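Local coordinates for protein CocE/NonD family hydrolase (PDB 3III) that probably hydrolyses ester or amide bonds, as an alpha/beta-hydrolase of the CocE/NonD family related to X-Pro dipeptidyl-peptidases, at residues P209-Y214 with H533-N538. Sequence-based numbering, arbitrary orientation.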
loop_
_atom_site.group_PDB
_atom_site.type_symbol
_atom_site.label_atom_id
_atom_site.label_comp_id
_atom_site.label_asym_id
_atom_site.label_seq_id
_atom_site.Cartn_x
_atom_site.Cartn_y
_atom_site.Cartn_z
ATOM N N PRO A 209 8.319 -9.837 12.631
ATOM C CA PRO A 209 9.194 -9.134 11.709
ATOM C C PRO A 209 9.178 -9.680 10.290
ATOM O O PRO A 209 9.195 -10.889 10.091
ATOM C CB PRO A 209 10.583 -9.253 12.328
ATOM C CG PRO A 209 10.497 -10.335 13.271
ATOM C CD PRO A 209 9.060 -10.588 13.639
ATOM N N ASP A 210 9.115 -8.776 9.322
ATOM C CA ASP A 210 9.187 -9.144 7.918
ATOM C C ASP A 210 10.660 -9.401 7.626
ATOM O O ASP A 210 11.489 -8.491 7.658
ATOM C CB ASP A 210 8.649 -8.063 7.038
ATOM C CG ASP A 210 8.734 -8.411 5.502
ATOM O OD1 ASP A 210 9.131 -9.549 5.163
ATOM O OD2 ASP A 210 8.501 -7.496 4.650
ATOM N N THR A 211 10.974 -10.631 7.304
ATOM C CA THR A 211 12.341 -11.022 6.966
ATOM C C THR A 211 12.555 -11.076 5.430
ATOM O O THR A 211 13.662 -11.411 4.914
ATOM C CB THR A 211 12.648 -12.367 7.558
ATOM O OG1 THR A 211 11.780 -13.359 6.989
ATOM C CG2 THR A 211 12.531 -12.313 9.073
ATOM N N GLY A 212 11.511 -10.731 4.707
ATOM C CA GLY A 212 11.565 -10.734 3.268
ATOM C C GLY A 212 11.626 -9.366 2.659
ATOM O O GLY A 212 12.671 -8.681 2.764
ATOM N N PHE A 213 10.509 -8.941 2.071
ATOM C CA PHE A 213 10.434 -7.657 1.378
ATOM C C PHE A 213 11.076 -6.459 2.112
ATOM O O PHE A 213 11.878 -5.719 1.520
ATOM C CB PHE A 213 9.013 -7.270 1.000
ATOM C CG PHE A 213 8.958 -5.979 0.293
ATOM C CD1 PHE A 213 9.268 -5.899 -1.053
ATOM C CD2 PHE A 213 8.648 -4.821 0.977
ATOM C CE1 PHE A 213 9.247 -4.649 -1.712
ATOM C CE2 PHE A 213 8.595 -3.595 0.327
ATOM C CZ PHE A 213 8.898 -3.512 -1.018
ATOM N N TYR A 214 10.766 -6.310 3.401
ATOM C CA TYR A 214 11.337 -5.198 4.195
ATOM C C TYR A 214 12.850 -5.105 4.087
ATOM O O TYR A 214 13.432 -4.000 3.912
ATOM C CB TYR A 214 10.949 -5.335 5.651
ATOM C CG TYR A 214 11.550 -4.266 6.556
ATOM C CD1 TYR A 214 11.001 -2.981 6.598
ATOM C CD2 TYR A 214 12.695 -4.531 7.339
ATOM C CE1 TYR A 214 11.568 -2.007 7.418
ATOM C CE2 TYR A 214 13.267 -3.587 8.143
ATOM C CZ TYR A 214 12.664 -2.309 8.204
ATOM O OH TYR A 214 13.237 -1.356 9.026
ATOM N N HIS A 533 8.401 -14.412 6.872
ATOM C CA HIS A 533 8.430 -14.346 8.321
ATOM C C HIS A 533 9.214 -15.537 8.870
ATOM O O HIS A 533 8.656 -16.426 9.495
ATOM C CB HIS A 533 6.972 -14.257 8.869
ATOM C CG HIS A 533 6.196 -13.082 8.327
ATOM N ND1 HIS A 533 5.379 -13.177 7.216
ATOM C CD2 HIS A 533 6.108 -11.802 8.739
ATOM C CE1 HIS A 533 4.853 -11.998 6.954
ATOM N NE2 HIS A 533 5.285 -11.143 7.853
ATOM N N GLU A 534 10.507 -15.559 8.599
ATOM C CA GLU A 534 11.328 -16.710 8.930
ATOM C C GLU A 534 11.937 -16.639 10.332
ATOM O O GLU A 534 12.637 -17.564 10.744
ATOM C CB GLU A 534 12.444 -16.879 7.903
ATOM C CG GLU A 534 11.953 -17.084 6.481
ATOM C CD GLU A 534 11.528 -18.480 6.187
ATOM O OE1 GLU A 534 12.242 -19.450 6.517
ATOM O OE2 GLU A 534 10.461 -18.621 5.594
ATOM N N GLU A 535 11.722 -15.533 11.048
ATOM C CA GLU A 535 12.161 -15.446 12.435
ATOM C C GLU A 535 10.941 -15.539 13.348
ATOM O O GLU A 535 10.259 -14.538 13.590
ATOM C CB GLU A 535 12.974 -14.152 12.671
ATOM C CG GLU A 535 14.337 -14.241 12.013
ATOM C CD GLU A 535 15.065 -12.905 11.882
ATOM O OE1 GLU A 535 14.639 -11.890 12.475
ATOM O OE2 GLU A 535 16.091 -12.875 11.173
ATOM N N THR A 536 10.676 -16.756 13.817
ATOM C CA THR A 536 9.424 -17.106 14.502
ATOM C C THR A 536 9.706 -17.484 15.962
ATOM O O THR A 536 10.765 -18.025 16.255
ATOM C CB THR A 536 8.709 -18.323 13.800
ATOM O OG1 THR A 536 7.456 -18.548 14.420
ATOM C CG2 THR A 536 9.541 -19.597 13.952
ATOM N N VAL A 537 8.733 -17.224 16.848
ATOM C CA VAL A 537 8.713 -17.718 18.262
ATOM C C VAL A 537 8.044 -19.083 18.444
ATOM O O VAL A 537 8.020 -19.628 19.545
ATOM C CB VAL A 537 7.921 -16.743 19.196
ATOM C CG1 VAL A 537 8.586 -15.376 19.274
ATOM C CG2 VAL A 537 6.428 -16.614 18.720
ATOM N N ASN A 538 7.503 -19.636 17.368
ATOM C CA ASN A 538 6.788 -20.900 17.403
ATOM C C ASN A 538 7.599 -22.140 17.777
ATOM O O ASN A 538 8.683 -22.398 17.263
ATOM C CB ASN A 538 6.059 -21.153 16.080
ATOM C CG ASN A 538 4.842 -20.275 15.930
ATOM O OD1 ASN A 538 4.329 -19.778 16.922
ATOM N ND2 ASN A 538 4.374 -20.070 14.703
#
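Asp210, whose CA touches His533 CD2 across the contact, has a carboxylate oxygen gripped twice. Its OD1 takes Gly212 N at 2.7 Å, forming an Asx turn, and also accepts from Glu532 N. Its OD2 takes Tyr214 N at 2.8 Å. Both bonds within 209-214 reach the carboxylate from above its plane. Through OD2 and Tyr214 N, Asp210 also ties the loop to the first turn of helix 213-224, where Gly212 is the N-cap. His533 CD2 lies 3.5 Å from Pro209 O. Both nitrogens of this buried ring have partners: ND1 pairs with Glu517 and NE2 with His205, which together fix the ring's rotation. Thr211 OG1 accepts a nearly straight hydrogen bond from Glu534 N, at 3.0 Å and 170°. With chi1 at 63°, OG1 lies between the backbone N and the carbonyl carbon and faces Glu534 N, while CG2 packs against the extended side chain of Glu535, meeting its CD at 3.8 Å. The Glu535 carboxylate goes on to a salt bridge with Arg215. The contact joins the catalytic alpha/beta-hydrolase part to the C-terminal, non-catalytic beta domain. Residues 209-214 lead into helix 213-224, beside helices 198-203 and 234-240, while 533-538 belong to the loop between strands 508-514 and 541-546.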